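Local coordinates for CurM Sulfotransferase (PDB 4GBM), which probably transfers a sulfo group from PAPS to a polyketide intermediate of the curacin pathway, acting as the sulfotransferase domain of a polyketide synthase, at residues S39-G44 against A198-N203. The protein carries 2 engineered substitutions. Sequence-based numbering, arbitrary orientation.
Sequences SSPRSG and AKSNQN. With A3P (adenosine-3'-5'-diphosphate), chain G.
Ser40 and Ser200 meet in a small, buried van der Waals contact that sets the start of the P-loop-like 5'-phosphosulfate-binding loop of sulfotransferases, between strand 35-39 and helix 45-53 and occupied here by A3P, against helix 189-208. Their CA atoms, 5.3 Å apart, mark the closest backbone approach, and Ser200 CB lies 3.9 Å from Ser40 CA. Asn201 ND2, hydrogen-bonded to Trp197 O, touches Ser40 CB at 3.8 Å in a van der Waals contact, while OD1, which also hydrogen-bonds Tyr161 OH, accepts from a water that in turn accepts from Ser40 N. In the conformer described, Ser200 OG, anti to the carbonyl carbon (chi1 -61°), bonds Val196 O of its own helix, and CB faces Ser40. Beyond Ser40 the loop grips the nucleotide: Gly44 N donates to O5' of A3P at 3.0 Å, and Arg42 NH1 to O1P at 2.9 Å, nearly straight (168°) and in the guanidinium plane, with C5' over one face. A leucine at Arg42 would probably leave the 3'-phosphate without this charged mate. Van der Waals contacts and one bridging water therefore join helix to loop, whereas the loop's direct polar bonds to the nucleotide come from its far end, Arg42 to Gly44.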
ATOM      1  N   SER A  39       1.481  -4.639  -3.121  1.00  6.88           N
ATOM      2  CA  SER A  39       0.804  -5.826  -2.606  1.00  7.24           C
ATOM      3  C   SER A  39      -0.565  -6.000  -3.202  1.00  7.65           C
ATOM      4  O   SER A  39      -1.122  -5.076  -3.795  1.00  8.85           O
ATOM      5  CB  SER A  39       0.637  -5.728  -1.079  1.00  9.18           C
ATOM      6  OG  SER A  39      -0.313  -4.728  -0.752  1.00 10.31           O
ATOM      7  N   SER A  40      -1.099  -7.201  -3.038  1.00  7.53           N
ATOM      8  CA  SER A  40      -2.517  -7.466  -3.252  0.60  8.93           C
ATOM      9  C   SER A  40      -3.306  -6.773  -2.138  1.00  9.77           C
ATOM     10  O   SER A  40      -2.769  -6.548  -1.050  1.00  9.96           O
ATOM     11  CB  SER A  40      -2.761  -8.980  -3.210  0.60  9.34           C
ATOM     12  OG  SER A  40      -4.133  -9.306  -3.043  0.60 11.00           O
ATOM     13  N   PRO A  41      -4.588  -6.441  -2.388  1.00  9.14           N
ATOM     14  CA  PRO A  41      -5.458  -6.018  -1.288  1.00  9.28           C
ATOM     15  C   PRO A  41      -5.437  -7.013  -0.118  1.00  9.30           C
ATOM     16  O   PRO A  41      -5.182  -8.205  -0.320  1.00  9.69           O
ATOM     17  CB  PRO A  41      -6.845  -6.042  -1.945  1.00 11.00           C
ATOM     18  CG  PRO A  41      -6.561  -5.612  -3.337  1.00 12.96           C
ATOM     19  CD  PRO A  41      -5.287  -6.348  -3.688  1.00 11.61           C
ATOM     20  N   ARG A  42      -5.705  -6.513   1.086  1.00  8.00           N
ATOM     21  CA  ARG A  42      -5.907  -7.326   2.308  1.00  7.73           C
ATOM     22  C   ARG A  42      -4.653  -8.063   2.792  1.00  8.24           C
ATOM     23  O   ARG A  42      -4.751  -9.102   3.453  1.00  8.94           O
ATOM     24  CB  ARG A  42      -7.094  -8.326   2.153  1.00  7.79           C
ATOM     25  CG  ARG A  42      -8.323  -7.786   1.417  1.00  9.37           C
ATOM     26  CD  ARG A  42      -8.788  -6.458   1.999  1.00  9.09           C
ATOM     27  NE  ARG A  42      -9.159  -6.546   3.415  1.00  7.99           N
ATOM     28  CZ  ARG A  42      -9.564  -5.499   4.126  1.00 10.33           C
ATOM     29  NH1 ARG A  42      -9.911  -5.647   5.400  1.00  9.98           N
ATOM     30  NH2 ARG A  42      -9.623  -4.298   3.555  1.00 10.65           N
ATOM     31  N   SER A  43      -3.478  -7.521   2.477  1.00  7.58           N
ATOM     32  CA  SER A  43      -2.212  -8.197   2.787  1.00  8.44           C
ATOM     33  C   SER A  43      -1.474  -7.607   3.979  1.00  7.47           C
ATOM     34  O   SER A  43      -0.313  -7.953   4.219  1.00  8.10           O
ATOM     35  CB  SER A  43      -1.297  -8.202   1.555  1.00  9.11           C
ATOM     36  OG  SER A  43      -1.905  -8.918   0.489  1.00 11.48           O
ATOM     37  N   GLY A  44      -2.153  -6.740   4.733  1.00  6.77           N
ATOM     38  CA  GLY A  44      -1.538  -6.045   5.869  1.00  7.30           C
ATOM     39  C   GLY A  44      -0.730  -4.826   5.446  1.00  7.09           C
ATOM     40  O   GLY A  44       0.176  -4.391   6.172  1.00  6.51           O
ATOM     41  N   ALA A 198      -4.382 -13.175  -7.609  1.00  8.74           N
ATOM     42  CA  ALA A 198      -3.538 -13.767  -8.650  1.00  8.92           C
ATOM     43  C   ALA A 198      -2.971 -12.710  -9.597  1.00  9.28           C
ATOM     44  O   ALA A 198      -1.767 -12.715  -9.881  1.00 10.13           O
ATOM     45  CB  ALA A 198      -4.318 -14.828  -9.436  1.00  9.37           C
ATOM     46  N   LYS A 199      -3.832 -11.803 -10.066  1.00  9.69           N
ATOM     47  CA  LYS A 199      -3.407 -10.768 -11.014  0.60 10.92           C
ATOM     48  C   LYS A 199      -2.431  -9.780 -10.375  1.00 10.51           C
ATOM     49  O   LYS A 199      -1.400  -9.448 -10.978  1.00  9.82           O
ATOM     50  CB  LYS A 199      -4.613 -10.041 -11.625  0.60 12.33           C
ATOM     51  CG  LYS A 199      -4.249  -8.866 -12.521  0.60 14.59           C
ATOM     52  CD  LYS A 199      -5.433  -8.373 -13.336  0.60 21.11           C
ATOM     53  CE  LYS A 199      -5.144  -7.016 -13.973  0.60 23.70           C
ATOM     54  NZ  LYS A 199      -3.873  -6.967 -14.771  0.60 22.35           N
ATOM     55  N   SER A 200      -2.744  -9.318  -9.164  1.00  9.60           N
ATOM     56  CA  SER A 200      -1.877  -8.384  -8.444  0.50  9.19           C
ATOM     57  C   SER A 200      -0.494  -8.989  -8.253  1.00  8.46           C
ATOM     58  O   SER A 200       0.519  -8.361  -8.548  1.00  8.42           O
ATOM     59  CB  SER A 200      -2.477  -8.020  -7.085  0.50 10.04           C
ATOM     60  OG  SER A 200      -3.730  -7.384  -7.236  0.50 11.07           O
ATOM     61  N   ASN A 201      -0.462 -10.225  -7.761  1.00  8.26           N
ATOM     62  CA  ASN A 201       0.818 -10.877  -7.513  1.00  8.05           C
ATOM     63  C   ASN A 201       1.589 -11.183  -8.781  1.00  8.32           C
ATOM     64  O   ASN A 201       2.789 -10.935  -8.840  1.00  8.38           O
ATOM     65  CB  ASN A 201       0.651 -12.095  -6.613  1.00  8.11           C
ATOM     66  CG  ASN A 201       0.514 -11.699  -5.172  1.00  8.25           C
ATOM     67  OD1 ASN A 201       1.474 -11.215  -4.569  1.00  8.85           O
ATOM     68  ND2 ASN A 201      -0.686 -11.859  -4.612  1.00  7.98           N
ATOM     69  N   GLN A 202       0.906 -11.685  -9.809  1.00  8.58           N
ATOM     70  CA  GLN A 202       1.588 -11.922 -11.078  1.00  9.06           C
ATOM     71  C   GLN A 202       2.141 -10.621 -11.677  1.00  8.89           C
ATOM     72  O   GLN A 202       3.268 -10.601 -12.189  1.00  9.08           O
ATOM     73  CB  GLN A 202       0.692 -12.648 -12.086  1.00  9.45           C
ATOM     74  CG  GLN A 202       1.488 -13.207 -13.277  1.00 11.75           C
ATOM     75  CD  GLN A 202       2.557 -14.190 -12.836  1.00 17.10           C
ATOM     76  OE1 GLN A 202       2.253 -15.222 -12.232  1.00 20.67           O
ATOM     77  NE2 GLN A 202       3.812 -13.877 -13.130  1.00 15.41           N
ATOM     78  N   ASN A 203       1.365  -9.540 -11.598  1.00  8.73           N
ATOM     79  CA  ASN A 203       1.819  -8.242 -12.105  1.00  8.77           C
ATOM     80  C   ASN A 203       3.073  -7.764 -11.363  1.00  8.61           C
ATOM     81  O   ASN A 203       4.013  -7.271 -11.982  1.00  9.31           O
ATOM     82  CB  ASN A 203       0.723  -7.174 -12.006  1.00  8.68           C
ATOM     83  CG  ASN A 203      -0.407  -7.364 -13.024  1.00 10.68           C
ATOM     84  OD1 ASN A 203      -1.483  -6.765 -12.873  1.00 14.65           O
ATOM     85  ND2 ASN A 203      -0.181  -8.183 -14.042  1.00  9.49           N
TER
HETATM   86  P1  A3P G 406      -9.055  -8.190   7.792  1.00  8.85           P
HETATM   87  O1P A3P G 406     -10.155  -8.207   6.761  1.00 10.34           O
HETATM   88  O2P A3P G 406      -9.275  -7.178   8.888  1.00  9.15           O
HETATM   89  O3P A3P G 406      -8.670  -9.562   8.266  1.00  9.90           O
HETATM   90  P2  A3P G 406      -4.640  -4.043   3.875  1.00  7.32           P
HETATM   91  O4P A3P G 406      -3.590  -4.426   2.880  1.00  7.09           O
HETATM   92  O5P A3P G 406      -6.024  -3.860   3.320  1.00  9.94           O
HETATM   93  O6P A3P G 406      -4.207  -2.925   4.785  1.00  6.21           O
HETATM   94  O5' A3P G 406      -4.794  -5.347   4.820  1.00  7.15           O
HETATM   95  C5' A3P G 406      -5.883  -5.412   5.748  1.00  8.15           C
HETATM   96  C4' A3P G 406      -5.613  -6.598   6.640  1.00  7.40           C
HETATM   97  O4' A3P G 406      -4.510  -6.287   7.499  1.00  8.11           O
HETATM   98  C3' A3P G 406      -6.755  -6.882   7.596  1.00  7.37           C
HETATM   99  O3' A3P G 406      -7.776  -7.652   6.943  1.00  7.70           O
HETATM  100  C2' A3P G 406      -6.028  -7.624   8.712  1.00  8.91           C
HETATM  101  O2' A3P G 406      -5.977  -9.028   8.445  1.00  9.76           O
HETATM  102  C1' A3P G 406      -4.607  -7.071   8.682  1.00  8.61           C
HETATM  103  N9  A3P G 406      -4.367  -6.200   9.861  1.00  7.38           N
HETATM  104  C8  A3P G 406      -4.864  -4.968  10.095  1.00  8.76           C
HETATM  105  N7  A3P G 406      -4.450  -4.489  11.299  1.00  8.69           N
HETATM  106  C5  A3P G 406      -3.671  -5.446  11.846  1.00  7.18           C
HETATM  107  C6  A3P G 406      -2.900  -5.613  13.101  1.00  7.94           C
HETATM  108  N6  A3P G 406      -2.880  -4.620  14.024  1.00  8.60           N
HETATM  109  N1  A3P G 406      -2.223  -6.780  13.272  1.00  7.82           N
HETATM  110  C2  A3P G 406      -2.225  -7.767  12.348  1.00  8.81           C
HETATM  111  N3  A3P G 406      -2.901  -7.674  11.184  1.00  7.69           N
HETATM  112  C4  A3P G 406      -3.613  -6.560  10.898  1.00  6.37           C
HETATM  113  O   HOH W   1       0.767  -9.368  -2.554  1.00 10.02           O